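Local structure of TatD-related deoxyribonuclease (Thermotoga maritima, 1J6O) at residues A18-H23 and V44-V49; C69-H74 and V99-T104; L60-D65 and A93-V98; V137-D142 and V162-S167; I209-D214 and K231-V236. The protein is probably a metal-dependent deoxyribonuclease of the TatD family, hydrolysing ester bonds in DNA. All blocks are in the same frame, centred on the assembly; numbering follows the deposited sequence.

Contact 1 of 5, residues A18-H23 and V44-V49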
# COMPACT_ATOMS: atom_id res chain seq x y z
N ALA A 18 -4.73 -1.14 3.57
CA ALA A 18 -6.10 -1.01 4.05
C ALA A 18 -6.24 0.21 5.00
O ALA A 18 -5.25 0.69 5.53
CB ALA A 18 -6.45 -2.25 4.79
N HIS A 19 -7.47 0.71 5.20
CA HIS A 19 -7.72 1.85 6.10
C HIS A 19 -8.96 1.41 6.89
O HIS A 19 -10.03 2.08 6.84
CB HIS A 19 -8.08 3.12 5.30
CG HIS A 19 -7.07 3.51 4.27
ND1 HIS A 19 -5.84 4.05 4.61
CD2 HIS A 19 -7.11 3.49 2.92
CE1 HIS A 19 -5.18 4.36 3.50
NE2 HIS A 19 -5.93 4.04 2.46
N LEU A 20 -8.81 0.33 7.64
CA LEU A 20 -9.92 -0.22 8.42
C LEU A 20 -10.40 0.67 9.55
O LEU A 20 -11.52 0.49 10.06
CB LEU A 20 -9.53 -1.61 8.94
CG LEU A 20 -9.38 -2.66 7.83
CD1 LEU A 20 -8.59 -3.89 8.34
CD2 LEU A 20 -10.77 -3.07 7.37
N HIS A 21 -9.56 1.63 9.92
CA HIS A 21 -9.89 2.55 10.99
C HIS A 21 -10.71 3.75 10.51
O HIS A 21 -11.10 4.59 11.33
CB HIS A 21 -8.62 3.03 11.70
CG HIS A 21 -7.64 3.69 10.78
ND1 HIS A 21 -7.06 3.02 9.71
CD2 HIS A 21 -7.22 4.97 10.71
CE1 HIS A 21 -6.33 3.88 9.02
NE2 HIS A 21 -6.41 5.07 9.60
N PHE A 22 -10.96 3.85 9.20
CA PHE A 22 -11.75 4.96 8.68
C PHE A 22 -13.18 4.80 9.16
O PHE A 22 -13.63 3.68 9.48
CB PHE A 22 -11.70 5.01 7.16
CG PHE A 22 -10.42 5.59 6.60
CD1 PHE A 22 -9.32 5.85 7.42
CD2 PHE A 22 -10.34 5.93 5.24
CE1 PHE A 22 -8.15 6.45 6.90
CE2 PHE A 22 -9.16 6.53 4.72
CZ PHE A 22 -8.08 6.79 5.56
N HIS A 23 -13.90 5.92 9.23
CA HIS A 23 -15.29 5.88 9.69
C HIS A 23 -16.26 4.99 8.90
O HIS A 23 -17.31 4.60 9.43
CB HIS A 23 -15.83 7.32 9.82
CG HIS A 23 -16.31 7.91 8.53
ND1 HIS A 23 -17.54 7.61 7.99
CD2 HIS A 23 -15.73 8.81 7.70
CE1 HIS A 23 -17.70 8.31 6.87
NE2 HIS A 23 -16.62 9.04 6.67
N VAL A 44 -3.14 -8.02 6.96
CA VAL A 44 -3.33 -6.81 6.18
C VAL A 44 -2.39 -5.76 6.72
O VAL A 44 -1.97 -5.83 7.90
CB VAL A 44 -4.79 -6.24 6.24
CG1 VAL A 44 -5.82 -7.35 6.06
CG2 VAL A 44 -4.99 -5.44 7.51
N VAL A 45 -2.02 -4.81 5.87
CA VAL A 45 -1.13 -3.75 6.33
C VAL A 45 -2.08 -2.55 6.36
O VAL A 45 -2.55 -2.10 5.31
CB VAL A 45 -0.01 -3.46 5.35
CG1 VAL A 45 0.79 -2.23 5.86
CG2 VAL A 45 0.91 -4.70 5.20
N ASN A 46 -2.39 -2.07 7.57
CA ASN A 46 -3.30 -0.94 7.76
C ASN A 46 -2.48 0.35 7.77
O ASN A 46 -1.62 0.55 8.61
CB ASN A 46 -4.07 -1.14 9.05
CG ASN A 46 -5.38 -0.45 9.02
OD1 ASN A 46 -6.30 -0.86 8.30
ND2 ASN A 46 -5.49 0.62 9.78
N VAL A 47 -2.83 1.23 6.85
CA VAL A 47 -2.15 2.49 6.63
C VAL A 47 -2.71 3.80 7.15
O VAL A 47 -3.86 4.12 6.88
CB VAL A 47 -1.95 2.63 5.09
CG1 VAL A 47 -0.96 3.71 4.79
CG2 VAL A 47 -1.47 1.29 4.49
N GLY A 48 -1.85 4.59 7.79
CA GLY A 48 -2.27 5.89 8.32
C GLY A 48 -2.06 6.99 7.29
O GLY A 48 -1.25 6.80 6.37
N VAL A 49 -2.79 8.11 7.40
CA VAL A 49 -2.60 9.19 6.41
C VAL A 49 -2.11 10.54 6.99
O VAL A 49 -1.88 11.50 6.24
CB VAL A 49 -3.86 9.42 5.53
CG1 VAL A 49 -4.14 8.12 4.71
CG2 VAL A 49 -5.08 9.78 6.38

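Contact 2 of 5, residues C69-H74 and V99-T104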
# COMPACT_ATOMS: atom_id res chain seq x y z
N CYS A 69 0.79 -2.31 10.93
CA CYS A 69 0.60 -0.90 10.65
C CYS A 69 1.68 -0.14 9.87
O CYS A 69 2.85 -0.50 9.90
CB CYS A 69 0.46 -0.24 12.04
SG CYS A 69 0.13 1.52 12.17
N SER A 70 1.26 0.90 9.13
CA SER A 70 2.19 1.74 8.38
C SER A 70 1.80 3.13 8.89
O SER A 70 0.60 3.45 8.94
CB SER A 70 1.95 1.70 6.86
OG SER A 70 2.95 2.47 6.21
N VAL A 71 2.79 3.94 9.26
CA VAL A 71 2.49 5.28 9.76
C VAL A 71 3.14 6.30 8.83
O VAL A 71 4.25 6.09 8.32
CB VAL A 71 3.01 5.50 11.21
CG1 VAL A 71 2.33 4.50 12.15
CG2 VAL A 71 4.55 5.35 11.29
N GLY A 72 2.43 7.40 8.62
CA GLY A 72 2.95 8.44 7.74
C GLY A 72 1.97 9.57 7.51
O GLY A 72 0.88 9.63 8.11
N VAL A 73 2.38 10.47 6.64
CA VAL A 73 1.59 11.63 6.29
C VAL A 73 1.47 11.67 4.78
O VAL A 73 2.47 11.80 4.05
CB VAL A 73 2.26 12.93 6.80
CG1 VAL A 73 1.41 14.13 6.43
CG2 VAL A 73 2.43 12.87 8.31
N HIS A 74 0.22 11.61 4.35
CA HIS A 74 -0.17 11.63 2.94
C HIS A 74 0.17 12.99 2.32
O HIS A 74 0.17 14.01 3.00
CB HIS A 74 -1.69 11.35 2.91
CG HIS A 74 -2.28 11.15 1.54
ND1 HIS A 74 -2.47 12.18 0.64
CD2 HIS A 74 -2.81 10.04 0.96
CE1 HIS A 74 -3.08 11.72 -0.43
NE2 HIS A 74 -3.30 10.42 -0.27
N VAL A 99 5.24 -1.75 10.53
CA VAL A 99 6.11 -2.43 9.57
C VAL A 99 6.49 -1.61 8.35
O VAL A 99 7.17 -2.09 7.45
CB VAL A 99 5.41 -3.73 9.07
CG1 VAL A 99 5.13 -4.67 10.26
CG2 VAL A 99 4.06 -3.37 8.43
N ALA A 100 6.06 -0.35 8.31
CA ALA A 100 6.38 0.46 7.16
C ALA A 100 6.09 1.91 7.47
O ALA A 100 5.47 2.21 8.49
CB ALA A 100 5.50 0.02 5.96
N ILE A 101 6.59 2.77 6.60
CA ILE A 101 6.41 4.21 6.70
C ILE A 101 5.60 4.57 5.45
O ILE A 101 5.99 4.24 4.32
CB ILE A 101 7.76 5.02 6.66
CG1 ILE A 101 8.57 4.77 7.93
CG2 ILE A 101 7.44 6.55 6.57
CD1 ILE A 101 7.89 5.22 9.22
N GLY A 102 4.45 5.22 5.68
CA GLY A 102 3.55 5.64 4.62
C GLY A 102 2.15 5.63 5.23
O GLY A 102 1.97 5.10 6.32
N GLU A 103 1.14 6.11 4.52
CA GLU A 103 1.24 6.63 3.16
C GLU A 103 2.05 7.92 2.99
O GLU A 103 1.93 8.86 3.78
CB GLU A 103 -0.19 6.83 2.64
CG GLU A 103 -0.35 6.57 1.17
CD GLU A 103 -1.80 6.43 0.73
OE1 GLU A 103 -2.63 5.86 1.48
OE2 GLU A 103 -2.10 6.90 -0.38
N THR A 104 2.93 7.93 2.00
CA THR A 104 3.75 9.11 1.73
C THR A 104 4.00 9.15 0.23
O THR A 104 3.99 8.12 -0.44
CB THR A 104 5.10 9.08 2.52
OG1 THR A 104 5.82 10.30 2.25
CG2 THR A 104 5.94 7.90 2.13

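Contact 3 of 5, residues L60-D65 and A93-V98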
# COMPACT_ATOMS: atom_id res chain seq x y z
N LEU A 60 -5.58 0.31 16.27
CA LEU A 60 -6.40 -0.79 15.75
C LEU A 60 -5.55 -2.03 15.46
O LEU A 60 -5.98 -3.15 15.75
CB LEU A 60 -7.10 -0.35 14.47
CG LEU A 60 -7.96 -1.39 13.76
CD1 LEU A 60 -9.07 -1.89 14.70
CD2 LEU A 60 -8.55 -0.74 12.50
N SER A 61 -4.36 -1.84 14.91
CA SER A 61 -3.49 -2.98 14.59
C SER A 61 -3.16 -3.75 15.85
O SER A 61 -2.99 -4.96 15.82
CB SER A 61 -2.18 -2.52 13.93
OG SER A 61 -1.34 -1.93 14.88
N LYS A 62 -3.08 -3.04 16.97
CA LYS A 62 -2.77 -3.73 18.21
C LYS A 62 -3.89 -4.66 18.70
O LYS A 62 -3.67 -5.45 19.61
CB LYS A 62 -2.33 -2.70 19.27
CG LYS A 62 -0.91 -2.18 18.97
CD LYS A 62 -0.54 -0.87 19.67
CE LYS A 62 -0.43 -1.04 21.18
NZ LYS A 62 0.64 -2.00 21.57
N THR A 63 -5.06 -4.60 18.07
CA THR A 63 -6.18 -5.46 18.49
C THR A 63 -6.31 -6.78 17.70
O THR A 63 -7.16 -7.61 18.01
CB THR A 63 -7.54 -4.75 18.33
OG1 THR A 63 -7.83 -4.56 16.94
CG2 THR A 63 -7.53 -3.41 19.05
N SER A 64 -5.48 -6.97 16.69
CA SER A 64 -5.59 -8.20 15.91
C SER A 64 -4.24 -8.69 15.48
O SER A 64 -3.42 -7.91 15.03
CB SER A 64 -6.43 -7.94 14.64
OG SER A 64 -6.24 -8.97 13.68
N ASP A 65 -4.03 -10.00 15.59
CA ASP A 65 -2.78 -10.58 15.21
C ASP A 65 -2.58 -10.51 13.69
O ASP A 65 -1.46 -10.68 13.21
CB ASP A 65 -2.73 -12.05 15.61
CG ASP A 65 -2.64 -12.26 17.11
OD1 ASP A 65 -2.31 -11.32 17.88
OD2 ASP A 65 -2.90 -13.42 17.53
N ALA A 93 6.75 4.23 15.41
CA ALA A 93 7.50 3.11 14.89
C ALA A 93 8.25 2.31 15.93
O ALA A 93 8.82 1.27 15.60
CB ALA A 93 8.44 3.59 13.76
N LYS A 94 8.25 2.76 17.18
CA LYS A 94 8.95 1.99 18.20
C LYS A 94 8.11 0.73 18.40
O LYS A 94 8.65 -0.31 18.75
CB LYS A 94 9.06 2.76 19.52
CG LYS A 94 9.92 4.00 19.47
CD LYS A 94 11.35 3.71 19.03
CE LYS A 94 12.15 2.95 20.09
NZ LYS A 94 13.61 3.01 19.81
N ASP A 95 6.80 0.84 18.16
CA ASP A 95 5.89 -0.31 18.32
C ASP A 95 6.20 -1.37 17.25
O ASP A 95 6.32 -1.06 16.06
CB ASP A 95 4.43 0.15 18.17
CG ASP A 95 3.45 -0.84 18.77
OD1 ASP A 95 3.27 -1.94 18.19
OD2 ASP A 95 2.86 -0.53 19.84
N GLU A 96 6.32 -2.63 17.67
CA GLU A 96 6.62 -3.71 16.72
C GLU A 96 5.55 -3.93 15.64
O GLU A 96 5.82 -4.53 14.61
CB GLU A 96 6.85 -5.04 17.46
CG GLU A 96 5.70 -5.44 18.36
N LYS A 97 4.35 -3.44 15.90
CA LYS A 97 3.26 -3.60 14.93
C LYS A 97 3.48 -2.72 13.70
O LYS A 97 2.84 -2.94 12.66
CB LYS A 97 1.93 -3.24 15.59
CG LYS A 97 1.33 -4.36 16.42
CD LYS A 97 0.80 -5.43 15.49
CE LYS A 97 -0.18 -6.34 16.22
NZ LYS A 97 -1.00 -7.08 15.26
N VAL A 98 4.36 -1.71 13.81
CA VAL A 98 4.64 -0.81 12.67
C VAL A 98 5.66 -1.48 11.76
O VAL A 98 6.82 -1.73 12.16
CB VAL A 98 5.14 0.55 13.15
CG1 VAL A 98 5.56 1.41 11.95
CG2 VAL A 98 4.03 1.26 13.91

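Contact 4 of 5, residues V137-D142 and V162-S167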
# COMPACT_ATOMS: atom_id res chain seq x y z
N VAL A 137 5.57 2.75 1.88
CA VAL A 137 4.27 2.49 1.28
C VAL A 137 4.11 3.85 0.56
O VAL A 137 3.77 4.84 1.19
CB VAL A 137 3.19 2.28 2.36
CG1 VAL A 137 1.81 2.41 1.78
CG2 VAL A 137 3.39 0.89 2.97
N VAL A 138 4.36 3.85 -0.75
CA VAL A 138 4.29 5.06 -1.57
C VAL A 138 3.06 5.30 -2.39
O VAL A 138 2.53 4.41 -3.06
CB VAL A 138 5.54 5.11 -2.50
CG1 VAL A 138 5.62 6.44 -3.27
CG2 VAL A 138 6.81 4.90 -1.68
N HIS A 139 2.60 6.55 -2.35
CA HIS A 139 1.42 6.98 -3.08
C HIS A 139 1.90 7.92 -4.17
O HIS A 139 2.57 8.90 -3.87
CB HIS A 139 0.49 7.73 -2.12
CG HIS A 139 -0.67 8.40 -2.79
ND1 HIS A 139 -1.90 7.80 -2.93
CD2 HIS A 139 -0.79 9.64 -3.32
CE1 HIS A 139 -2.73 8.64 -3.52
NE2 HIS A 139 -2.08 9.77 -3.77
N ILE A 140 1.56 7.64 -5.43
CA ILE A 140 1.99 8.53 -6.53
C ILE A 140 0.81 8.74 -7.47
O ILE A 140 0.23 7.77 -7.98
CB ILE A 140 3.13 7.94 -7.38
CG1 ILE A 140 4.38 7.66 -6.54
CG2 ILE A 140 3.46 8.92 -8.53
CD1 ILE A 140 5.51 6.95 -7.29
N ARG A 141 0.42 10.00 -7.69
CA ARG A 141 -0.70 10.32 -8.59
C ARG A 141 -0.16 11.40 -9.54
O ARG A 141 0.20 12.49 -9.11
CB ARG A 141 -1.90 10.84 -7.79
CG ARG A 141 -3.23 10.96 -8.56
CD ARG A 141 -3.71 9.61 -9.12
NE ARG A 141 -3.19 8.47 -8.34
CZ ARG A 141 -3.39 7.18 -8.64
NH1 ARG A 141 -4.11 6.82 -9.70
NH2 ARG A 141 -2.84 6.24 -7.86
N ASP A 142 -0.08 11.08 -10.84
CA ASP A 142 0.42 12.02 -11.85
C ASP A 142 1.74 12.70 -11.45
O ASP A 142 1.93 13.91 -11.67
CB ASP A 142 -0.64 13.07 -12.16
CG ASP A 142 -1.89 12.47 -12.81
OD1 ASP A 142 -1.79 11.36 -13.36
OD2 ASP A 142 -2.97 13.11 -12.77
N VAL A 162 6.66 -0.59 -1.62
CA VAL A 162 5.65 -0.73 -2.64
C VAL A 162 5.11 0.59 -3.13
O VAL A 162 4.93 1.52 -2.34
CB VAL A 162 4.43 -1.48 -2.05
CG1 VAL A 162 3.45 -1.79 -3.12
CG2 VAL A 162 4.91 -2.76 -1.30
N ILE A 163 4.85 0.67 -4.43
CA ILE A 163 4.28 1.88 -5.03
C ILE A 163 2.84 1.37 -5.06
O ILE A 163 2.45 0.56 -5.92
CB ILE A 163 4.77 2.14 -6.46
CG1 ILE A 163 6.30 2.26 -6.46
CG2 ILE A 163 4.11 3.41 -7.01
CD1 ILE A 163 6.83 3.33 -5.49
N HIS A 164 2.04 1.83 -4.12
CA HIS A 164 0.67 1.38 -4.05
C HIS A 164 -0.27 1.89 -5.14
O HIS A 164 -0.05 2.97 -5.69
CB HIS A 164 0.18 1.67 -2.62
CG HIS A 164 -0.89 2.70 -2.53
ND1 HIS A 164 -2.24 2.39 -2.58
CD2 HIS A 164 -0.82 4.04 -2.36
CE1 HIS A 164 -2.94 3.50 -2.44
NE2 HIS A 164 -2.11 4.51 -2.30
N ALA A 165 -1.29 1.10 -5.46
CA ALA A 165 -2.27 1.47 -6.50
C ALA A 165 -1.54 2.01 -7.72
O ALA A 165 -1.89 3.08 -8.25
CB ALA A 165 -3.24 2.53 -5.95
N PHE A 166 -0.52 1.27 -8.15
CA PHE A 166 0.28 1.67 -9.31
C PHE A 166 -0.64 2.07 -10.46
O PHE A 166 -1.49 1.29 -10.88
CB PHE A 166 1.20 0.54 -9.76
CG PHE A 166 2.05 0.92 -10.93
CD1 PHE A 166 3.14 1.75 -10.76
CD2 PHE A 166 1.72 0.49 -12.21
CE1 PHE A 166 3.91 2.16 -11.86
CE2 PHE A 166 2.48 0.90 -13.31
CZ PHE A 166 3.57 1.73 -13.12
N SER A 167 -0.43 3.27 -10.98
CA SER A 167 -1.27 3.77 -12.06
C SER A 167 -0.58 4.33 -13.29
O SER A 167 -1.14 5.22 -13.95
CB SER A 167 -2.21 4.83 -11.49
OG SER A 167 -1.46 5.87 -10.85
O HOH W 1 -0.60 5.99 -5.56
O HOH W 2 -1.37 8.74 -11.87

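Contact 5 of 5, residues I209-D214 and K231-V236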
# COMPACT_ATOMS: atom_id res chain seq x y z
N ILE A 209 4.53 -7.91 -7.94
CA ILE A 209 3.29 -7.30 -7.50
C ILE A 209 2.73 -7.83 -6.18
O ILE A 209 3.00 -8.95 -5.78
CB ILE A 209 2.18 -7.51 -8.55
CG1 ILE A 209 1.97 -9.00 -8.76
CG2 ILE A 209 2.58 -6.89 -9.91
CD1 ILE A 209 0.77 -9.33 -9.62
N VAL A 210 1.98 -6.97 -5.48
CA VAL A 210 1.35 -7.36 -4.24
C VAL A 210 -0.09 -6.89 -4.43
O VAL A 210 -0.35 -6.04 -5.29
CB VAL A 210 1.93 -6.71 -2.98
CG1 VAL A 210 3.26 -7.37 -2.63
CG2 VAL A 210 2.03 -5.19 -3.18
N LEU A 211 -1.01 -7.47 -3.68
CA LEU A 211 -2.42 -7.08 -3.80
C LEU A 211 -2.78 -6.04 -2.76
O LEU A 211 -2.10 -5.88 -1.73
CB LEU A 211 -3.31 -8.29 -3.52
CG LEU A 211 -3.00 -9.60 -4.22
CD1 LEU A 211 -3.76 -10.72 -3.51
CD2 LEU A 211 -3.40 -9.52 -5.70
N GLU A 212 -3.85 -5.29 -3.03
CA GLU A 212 -4.28 -4.29 -2.08
C GLU A 212 -5.72 -3.94 -2.41
O GLU A 212 -6.20 -4.22 -3.51
CB GLU A 212 -3.42 -3.04 -2.19
CG GLU A 212 -3.76 -2.15 -3.39
CD GLU A 212 -2.95 -0.87 -3.37
OE1 GLU A 212 -1.75 -0.96 -3.66
OE2 GLU A 212 -3.51 0.21 -3.03
N THR A 213 -6.42 -3.39 -1.42
CA THR A 213 -7.80 -2.99 -1.64
C THR A 213 -7.90 -1.48 -1.52
O THR A 213 -8.72 -0.86 -2.20
CB THR A 213 -8.79 -3.51 -0.56
OG1 THR A 213 -8.37 -3.04 0.74
CG2 THR A 213 -8.87 -5.03 -0.57
N ASP A 214 -7.07 -0.88 -0.67
CA ASP A 214 -7.10 0.55 -0.43
C ASP A 214 -8.51 0.80 0.18
O ASP A 214 -9.07 1.89 0.07
CB ASP A 214 -6.92 1.36 -1.73
CG ASP A 214 -6.57 2.83 -1.46
OD1 ASP A 214 -6.14 3.16 -0.32
OD2 ASP A 214 -6.72 3.65 -2.39
N LYS A 231 -12.10 -8.83 1.95
CA LYS A 231 -12.57 -10.04 1.30
C LYS A 231 -12.86 -9.89 -0.20
O LYS A 231 -12.98 -10.89 -0.91
CB LYS A 231 -13.82 -10.58 2.00
CG LYS A 231 -15.05 -9.75 1.75
CD LYS A 231 -16.24 -10.34 2.50
CE LYS A 231 -17.47 -9.49 2.26
NZ LYS A 231 -18.62 -9.97 3.07
N TYR A 232 -12.98 -8.65 -0.69
CA TYR A 232 -13.25 -8.47 -2.11
C TYR A 232 -11.97 -8.60 -2.89
O TYR A 232 -11.98 -8.47 -4.11
CB TYR A 232 -13.85 -7.10 -2.41
CG TYR A 232 -15.23 -6.87 -1.83
CD1 TYR A 232 -16.07 -7.95 -1.52
CD2 TYR A 232 -15.70 -5.58 -1.62
CE1 TYR A 232 -17.35 -7.72 -1.00
CE2 TYR A 232 -16.96 -5.35 -1.11
CZ TYR A 232 -17.78 -6.42 -0.81
OH TYR A 232 -19.05 -6.19 -0.32
N LEU A 233 -10.87 -8.86 -2.20
CA LEU A 233 -9.59 -9.01 -2.87
C LEU A 233 -9.65 -10.21 -3.83
O LEU A 233 -8.89 -10.26 -4.81
CB LEU A 233 -8.51 -9.21 -1.81
CG LEU A 233 -7.10 -8.71 -2.08
CD1 LEU A 233 -7.10 -7.35 -2.77
CD2 LEU A 233 -6.34 -8.71 -0.75
N LYS A 234 -10.54 -11.16 -3.56
CA LYS A 234 -10.65 -12.34 -4.44
C LYS A 234 -10.87 -12.02 -5.92
O LYS A 234 -10.41 -12.74 -6.79
CB LYS A 234 -11.77 -13.27 -3.95
CG LYS A 234 -13.14 -12.65 -3.99
CD LYS A 234 -14.12 -13.41 -3.09
CE LYS A 234 -14.59 -14.70 -3.71
NZ LYS A 234 -13.48 -15.67 -3.88
N TYR A 235 -11.61 -10.95 -6.19
CA TYR A 235 -11.90 -10.53 -7.55
C TYR A 235 -10.68 -9.98 -8.22
O TYR A 235 -10.54 -10.11 -9.45
CB TYR A 235 -13.03 -9.48 -7.54
CG TYR A 235 -14.30 -10.04 -6.94
CD1 TYR A 235 -15.05 -10.99 -7.63
CD2 TYR A 235 -14.69 -9.70 -5.65
CE1 TYR A 235 -16.16 -11.60 -7.04
CE2 TYR A 235 -15.79 -10.30 -5.05
CZ TYR A 235 -16.52 -11.25 -5.75
OH TYR A 235 -17.57 -11.85 -5.11
N VAL A 236 -9.79 -9.39 -7.43
CA VAL A 236 -8.55 -8.82 -7.97
C VAL A 236 -7.66 -9.99 -8.39
O VAL A 236 -7.03 -9.95 -9.45
CB VAL A 236 -7.82 -7.93 -6.90
CG1 VAL A 236 -6.43 -7.49 -7.41
CG2 VAL A 236 -8.70 -6.69 -6.62

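Contact 1 of 5, residues A18-H23 and V44-V49
L20 and V44 meet at the greasy end of this contact, where the side chains cross at about a right angle, L20 CD1 4.0 Å from V44 CG2. A second apolar touch lies at the far end: the edge of the F22 ring, at CZ, approaches CG1 of V49, while the centre of the same ring is roofed by CB of H19. Between the two, the backbones pair as parallel strands around the A18-N46 bridge. A18 N donates to V45 O (2.9 Å) and A18 O accepts from V47 N (2.8 Å). Just past the bridge the chain enters a type I turn from H19 to F22, and N46 ties that turn down. With CG anti to its own backbone N (chi1 -153°), N46 turns OD1 toward L20 N and takes a 2.9 Å bond in the amide plane, on a lone pair. H19 ND1 adds a bond to V47 O at 3.0 Å, the acceptor lying near the plane of the imidazole. The other ring nitrogen, NE2, goes to D214, and both residues are predicted ligands of one divalent metal. The contact thus joins the first two strands of the TIM barrel at their C-terminal ends, with D53 and S57 of helix 51-61 holding H21 NE2 and N46 ND2, and S70 of strand 67-71 packing against V47.

Contact 2 of 5, residues C69-H74 and V99-T104
E103 and H74 lie side by side, both side chains pointing the same way, E103 at the corner in strand 98-107 and H74 just past strand 67-71. These neighbouring parallel strands belong to a beta-alpha-beta unit of the TIM barrel, with helix 85-92 between them. Carboxylate oxygen OE2 of E103 comes within 3.5 Å of H74 CD2, the carboxylate turned 57° from the imidazole plane; this is a packing contact, and the polar ends find partners outside it. E103 OE1 bonds to H17 NE2, and H74 ND1 accepts from the backbone N of H76. E103 is a predicted ligand of a divalent metal, which probably places H74, whose ring also meets that of H139, beside the metal site. The chain reaches E103 through a cis peptide from G102, where the strand turns its corner. G102 is itself gripped from strand 67-71: its N donates to V71 O at 2.8 Å, approaching from above the carbonyl plane. Further back, the strands are tied by V99 N to C69 O (2.8 Å) and by the longer V71 N to A100 O bond (3.3 Å). On the face opposite S70 and A100, V71 CG2 packs obliquely on I101 CD1 at 3.9 Å, toward helix 115-132. S70 completes the grip on G102. S70 OG, anti to the backbone N (chi1 -176°), rests 3.5 Å from A100 CB and donates to G102 O at 2.8 Å from well above the carbonyl plane.

Contact 3 of 5, residues L60-D65 and A93-V98
K97 reaches across to S61 and S64 with a chain that bends once, at chi2 (-73°), and is otherwise stretched out to the amine. Its near end runs past the S61 hydroxyl, K97 CB lying 3.6 Å from S61 OG, and its CG crosses obliquely against CG of K62 at 4.0 Å. At the tip, NZ donates to two carbonyls of the type I turn S61-S64: S61 O at 3.0 Å, met from above the carbonyl plane, and S64 O at 2.6 Å. K62 and D95 approach differently, tip to tip. Curled at chi3 and chi4, the K62 chain brings NZ to D95 OD2, a 3.2 Å salt bridge on the syn lone pair. The other carboxylate oxygen, OD1, uses its anti lone pair to accept from K97 N (2.9 Å), an Asx turn that steadies both the carboxylate and the start of K97. The contact links the loops at the end of the barrel away from the predicted metal ligands, just before strands 67-71 and 98-107 begin. I67 O also accepts from K97 NZ, and F68 offers it a cation-pi contact, so these carbonyl dipoles and the ring would together favour a charged ammonium.

Contact 4 of 5, residues V137-D142 and V162-S167
H164 brings the CD2-NE2 edge of its ring up to V138 and H139. Its CB lies 3.6 Å from V138 O, and chi1 of 113°, well off a staggered position, puts CG 3.9 Å from the same oxygen. CD2 comes nearer still to V138 O, at 3.4 Å, and NE2 sits in the plane of the H139 ring, 3.4 Å from H139 ND1 in a weak hydrogen bond that either nitrogen could donate. The two imidazoles meet rim to rim, their planes 33° apart. NE2 also has a weak bond to E103 OE2, CE1 packs against D214, and ND1 is bonded to E212 OE2. H139 and H164 are predicted ligands of the same divalent metal, standing at the C-terminal ends of adjacent parallel strands of the TIM barrel, 136-141 and 161-163, with helix 144-153 as the crossover between them. Behind the histidines the strands are joined by V138 N to V162 O and by H164 N to V138 O. On the outer face V138 and I163 run alongside each other, V138 CB against I163 CD1 at 3.7 Å, and I140 CD1 crosses I163 CG2 at 3.8 Å beside F176. At the end of strand 136-141 the R141 chain bends at chi2 and chi3, laying a face of its guanidinium over S167 OG. Its NH2 makes a weak bond to A165 O and gives another hydrogen to a water, which also accepts from I140 N (2.7 Å) and donates to H164 O.

Contact 5 of 5, residues I209-D214 and K231-V236
T213 OG1 is held by two partners outside the contact, D15 OD2 and the backbone N of C215, while the methyl of the same side chain, T213 CG2, rests 3.7 Å from L233 CD1. This is the closing strand of the TIM barrel, 209-211, with the start of helix 233-244 packed on its outer side; L211 pairs through its backbone with T16 of the first strand. No hydrogen bond joins the two segments, and the joint is apolar. L233 does most of the work. Its chi1 of -149° sets CG off a staggered position. Beyond it the side chain crosses that of T213 at about a right angle. L211 crosses L233 obliquely, with L211 CB 4.0 Å from L233 CD1 and 4.1 Å from L233 CD2, so both methyls of L233 touch it. On the inner side E212 and D214 face the predicted metal site, D214 as one of its predicted ligands. One turn along the helix V236 slides past L211 in the opposite direction, V236 CG1 to L211 CD2 at 4.0 Å. The closest approach of the contact is methyl to carbonyl: L233 CD1 lies 3.3 Å from E212 O.

Contacts 1, 2 and 4 join neighbouring strands in the barrel core and bring predicted metal ligands to their C-terminal ends; contact 5 is equally buried but fixes a helix to the outside of the last strand. Contact 3, the surface member, sits at the opposite end of the barrel and relies on lysine chemistry. Strand 67-71 belongs to contact 2 and neighbours strand 41-47 of contact 1, and C69 N bonds to K97 O, tying contact 2 to contact 3. Contacts 1 and 4 each join contact 5 through side-chain bonds round the predicted metal site. The strand contacts mix backbone and side-chain hydrogen bonds, while contact 5 has none across it.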